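Local coordinates for protein yersinopine synthase (Yersinia pestis, PDB 6C4M) that catalyses the NADPH-dependent reductive condensation of pyruvate with an amino-acid-derived intermediate, the last step in making the metallophore yersinopine, at residues A[98-108]-A[119-127]. Numbering follows the deposited sequence.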
loop_
_atom_site.group_PDB
_atom_site.type_symbol
_atom_site.label_atom_id
_atom_site.label_comp_id
_atom_site.label_asym_id
_atom_site.label_seq_id
_atom_site.Cartn_x
_atom_site.Cartn_y
_atom_site.Cartn_z
ATOM N N LEU A 98 -20.501 -39.887 15.109
ATOM C CA LEU A 98 -19.350 -40.079 15.976
ATOM C C LEU A 98 -19.573 -41.196 16.977
ATOM O O LEU A 98 -18.599 -41.818 17.446
ATOM C CB LEU A 98 -19.048 -38.767 16.677
ATOM C CG LEU A 98 -18.503 -37.690 15.722
ATOM C CD1 LEU A 98 -18.640 -36.308 16.344
ATOM C CD2 LEU A 98 -17.063 -37.982 15.416
ATOM N N ALA A 99 -20.830 -41.494 17.297
ATOM C CA ALA A 99 -21.091 -42.688 18.092
ATOM C C ALA A 99 -20.617 -43.944 17.398
ATOM O O ALA A 99 -20.469 -44.974 18.057
ATOM C CB ALA A 99 -22.583 -42.791 18.407
ATOM N N GLN A 100 -20.361 -43.899 16.090
ATOM C CA GLN A 100 -19.763 -45.033 15.394
ATOM C C GLN A 100 -18.228 -44.978 15.363
ATOM O O GLN A 100 -17.608 -45.815 14.695
ATOM C CB GLN A 100 -20.295 -45.131 13.956
ATOM C CG GLN A 100 -21.784 -45.500 13.832
ATOM C CD GLN A 100 -22.319 -45.251 12.419
ATOM O OE1 GLN A 100 -21.975 -44.252 11.767
ATOM N NE2 GLN A 100 -23.158 -46.157 11.941
ATOM N N ALA A 101 -17.606 -44.013 16.053
ATOM C CA ALA A 101 -16.136 -43.915 16.106
ATOM C C ALA A 101 -15.639 -44.877 17.177
ATOM O O ALA A 101 -15.327 -44.501 18.310
ATOM C CB ALA A 101 -15.695 -42.476 16.373
ATOM N N VAL A 102 -15.587 -46.162 16.805
ATOM C CA VAL A 102 -15.319 -47.253 17.738
ATOM C C VAL A 102 -14.459 -48.316 17.068
ATOM O O VAL A 102 -14.405 -48.426 15.843
ATOM C CB VAL A 102 -16.612 -47.929 18.240
ATOM C CG1 VAL A 102 -17.519 -46.918 18.869
ATOM C CG2 VAL A 102 -17.316 -48.651 17.111
ATOM N N GLY A 103 -13.847 -49.148 17.890
ATOM C CA GLY A 103 -13.063 -50.259 17.370
ATOM C C GLY A 103 -11.584 -50.146 17.656
ATOM O O GLY A 103 -11.189 -49.601 18.692
ATOM N N ASP A 104 -10.744 -50.656 16.758
ATOM C CA ASP A 104 -9.333 -50.805 17.070
ATOM C C ASP A 104 -8.494 -49.608 16.633
ATOM O O ASP A 104 -7.259 -49.699 16.646
ATOM C CB ASP A 104 -8.793 -52.093 16.430
ATOM C CG ASP A 104 -8.801 -52.033 14.905
ATOM O OD1 ASP A 104 -9.054 -50.929 14.354
ATOM O OD2 ASP A 104 -8.556 -53.074 14.251
ATOM N N TRP A 105 -9.128 -48.501 16.227
ATOM C CA TRP A 105 -8.385 -47.309 15.855
ATOM C C TRP A 105 -7.384 -46.940 16.944
ATOM O O TRP A 105 -7.740 -46.813 18.118
ATOM C CB TRP A 105 -9.342 -46.127 15.612
ATOM C CG TRP A 105 -10.425 -46.459 14.644
ATOM C CD1 TRP A 105 -11.752 -46.676 14.930
ATOM C CD2 TRP A 105 -10.279 -46.666 13.233
ATOM N NE1 TRP A 105 -12.436 -46.983 13.774
ATOM C CE2 TRP A 105 -11.561 -46.989 12.723
ATOM C CE3 TRP A 105 -9.199 -46.581 12.348
ATOM C CZ2 TRP A 105 -11.785 -47.242 11.374
ATOM C CZ3 TRP A 105 -9.428 -46.823 11.005
ATOM C CH2 TRP A 105 -10.710 -47.156 10.535
ATOM N N GLN A 106 -6.139 -46.696 16.537
ATOM C CA GLN A 106 -5.105 -46.282 17.482
ATOM C C GLN A 106 -4.718 -44.813 17.367
ATOM O O GLN A 106 -4.061 -44.293 18.273
ATOM C CB GLN A 106 -3.874 -47.163 17.315
ATOM C CG GLN A 106 -4.257 -48.629 17.569
ATOM C CD GLN A 106 -3.071 -49.533 17.744
ATOM O OE1 GLN A 106 -1.991 -49.091 18.102
ATOM N NE2 GLN A 106 -3.290 -50.828 17.543
ATOM N N ARG A 107 -5.142 -44.131 16.310
ATOM C CA ARG A 107 -4.837 -42.718 16.132
ATOM C C ARG A 107 -6.095 -42.046 15.607
ATOM O O ARG A 107 -6.712 -42.520 14.640
ATOM C CB ARG A 107 -3.644 -42.546 15.180
ATOM C CG ARG A 107 -3.308 -41.138 14.839
ATOM C CD ARG A 107 -2.293 -41.085 13.719
ATOM N NE ARG A 107 -0.996 -41.645 14.079
ATOM C CZ ARG A 107 -0.380 -42.617 13.405
ATOM N NH1 ARG A 107 -0.947 -43.174 12.342
ATOM N NH2 ARG A 107 0.826 -43.021 13.780
ATOM N N LEU A 108 -6.513 -40.990 16.303
ATOM C CA LEU A 108 -7.515 -40.067 15.805
ATOM C C LEU A 108 -6.838 -38.764 15.394
ATOM O O LEU A 108 -5.977 -38.238 16.115
ATOM C CB LEU A 108 -8.583 -39.755 16.848
ATOM C CG LEU A 108 -9.314 -40.926 17.481
ATOM C CD1 LEU A 108 -10.387 -40.367 18.404
ATOM C CD2 LEU A 108 -9.897 -41.839 16.410
ATOM N N ALA A 119 -16.986 -30.063 20.762
ATOM C CA ALA A 119 -18.253 -30.678 20.384
ATOM C C ALA A 119 -18.016 -32.076 19.823
ATOM O O ALA A 119 -18.790 -33.002 20.088
ATOM C CB ALA A 119 -18.982 -29.772 19.371
ATOM N N VAL A 120 -16.913 -32.256 19.094
ATOM C CA VAL A 120 -16.570 -33.560 18.531
ATOM C C VAL A 120 -16.128 -34.513 19.630
ATOM O O VAL A 120 -16.680 -35.607 19.788
ATOM C CB VAL A 120 -15.483 -33.408 17.447
ATOM C CG1 VAL A 120 -14.910 -34.796 17.033
ATOM C CG2 VAL A 120 -16.035 -32.692 16.226
ATOM N N LEU A 121 -15.154 -34.098 20.435
ATOM C CA LEU A 121 -14.596 -35.005 21.426
ATOM C C LEU A 121 -15.648 -35.480 22.427
ATOM O O LEU A 121 -15.579 -36.631 22.886
ATOM C CB LEU A 121 -13.414 -34.340 22.135
ATOM C CG LEU A 121 -12.193 -34.175 21.212
ATOM C CD1 LEU A 121 -11.178 -33.274 21.888
ATOM C CD2 LEU A 121 -11.539 -35.474 20.814
ATOM N N GLN A 122 -16.640 -34.642 22.749
ATOM C CA GLN A 122 -17.707 -35.031 23.680
ATOM C C GLN A 122 -18.602 -36.124 23.126
ATOM O O GLN A 122 -19.295 -36.806 23.900
ATOM C CB GLN A 122 -18.583 -33.824 24.031
ATOM C CG GLN A 122 -17.976 -32.827 25.048
ATOM C CD GLN A 122 -17.683 -33.438 26.431
ATOM O OE1 GLN A 122 -16.799 -34.272 26.579
ATOM N NE2 GLN A 122 -18.420 -33.011 27.438
ATOM N N GLN A 123 -18.629 -36.293 21.814
ATOM C CA GLN A 123 -19.448 -37.320 21.198
ATOM C C GLN A 123 -18.702 -38.637 20.970
ATOM O O GLN A 123 -19.316 -39.595 20.508
ATOM C CB GLN A 123 -20.006 -36.819 19.869
ATOM C CG GLN A 123 -21.088 -35.724 19.990
ATOM C CD GLN A 123 -21.471 -35.143 18.635
ATOM O OE1 GLN A 123 -22.173 -35.776 17.846
ATOM N NE2 GLN A 123 -20.976 -33.944 18.345
ATOM N N ILE A 124 -17.407 -38.716 21.259
ATOM C CA ILE A 124 -16.645 -39.930 20.969
ATOM C C ILE A 124 -16.806 -40.916 22.124
ATOM O O ILE A 124 -16.566 -40.562 23.291
ATOM C CB ILE A 124 -15.158 -39.643 20.704
ATOM C CG1 ILE A 124 -15.014 -38.963 19.327
ATOM C CG2 ILE A 124 -14.329 -40.955 20.749
ATOM C CD1 ILE A 124 -13.786 -38.247 19.159
ATOM N N PRO A 125 -17.181 -42.145 21.851
ATOM C CA PRO A 125 -17.318 -43.167 22.915
ATOM C C PRO A 125 -15.961 -43.795 23.220
ATOM O O PRO A 125 -15.566 -44.840 22.702
ATOM C CB PRO A 125 -18.307 -44.158 22.301
ATOM C CG PRO A 125 -17.949 -44.122 20.846
ATOM C CD PRO A 125 -17.572 -42.680 20.538
ATOM N N TRP A 126 -15.230 -43.090 24.087
ATOM C CA TRP A 126 -13.842 -43.418 24.363
ATOM C C TRP A 126 -13.695 -44.850 24.837
ATOM O O TRP A 126 -12.704 -45.519 24.518
ATOM C CB TRP A 126 -13.301 -42.436 25.409
ATOM C CG TRP A 126 -13.355 -41.004 24.935
ATOM C CD1 TRP A 126 -14.176 -40.017 25.372
ATOM C CD2 TRP A 126 -12.528 -40.420 23.930
ATOM N NE1 TRP A 126 -13.913 -38.855 24.711
ATOM C CE2 TRP A 126 -12.908 -39.077 23.809
ATOM C CE3 TRP A 126 -11.501 -40.915 23.115
ATOM C CZ2 TRP A 126 -12.302 -38.214 22.909
ATOM C CZ3 TRP A 126 -10.908 -40.056 22.211
ATOM C CH2 TRP A 126 -11.312 -38.721 22.121
ATOM N N ALA A 127 -14.685 -45.344 25.602
ATOM C CA ALA A 127 -14.609 -46.696 26.133
ATOM C C ALA A 127 -14.523 -47.711 25.013
ATOM O O ALA A 127 -13.951 -48.789 25.198
ATOM C CB ALA A 127 -15.829 -47.004 27.021
HETATM O O HOH W 1 -22.200 -37.363 15.454
#
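The CA atoms of Leu98 and Ile124, 5.7 Å apart, are the nearest CA pair between the segments, where the 3-10 turn at 98-100 meets the chain leaving helix 117-121. A type I turn from Leu121 to Ile124 follows the helix, with Ile124 N bonded to Leu121 O at 3.2 Å, and inverse gamma turns centred on Ala101 and Pro125 bend the two segments further along. Leu98 crosses Gln123 at about a right angle: its CD1 lies 3.8 Å from Gln123 CB and as near to the amide carbon, and also meets Val120 CG1. The Gln123 chain, extended beyond CG (chi2 173°), carries its amide back to the helix, where NE2 donates to Ala119 O at 3.0 Å (N-H...O 158°) from above the carbonyl plane. Gln123 OE1 accepts from a water that accepts from Leu98 N, a water-mediated polar link between the segments. Pro125 sets CD 3.4 Å from Leu98 O and 3.6 Å from Ala101 O, while its CG presses on Val102 CG1 at 3.5 Å, tighter than usual for two carbons. Deeper in, Leu108 CD1 meets Ile124 CD1 tip to tip and reaches Trp126 CZ3 at 3.9 Å; Ile124 CG2 sits over the centre of that indole. Leu26 and Leu28 of strand 25-28, parallel to strand 107-110, touch Leu108 and Ile124 respectively. In this Rossmann-type NADP-binding region, mainly apolar packing thus holds the chain leading into strand 107-110, and Leu108 on it, against helix 117-121 and what follows, while Pro125 ring carbons cover the buried Ala101 O without bonding to it.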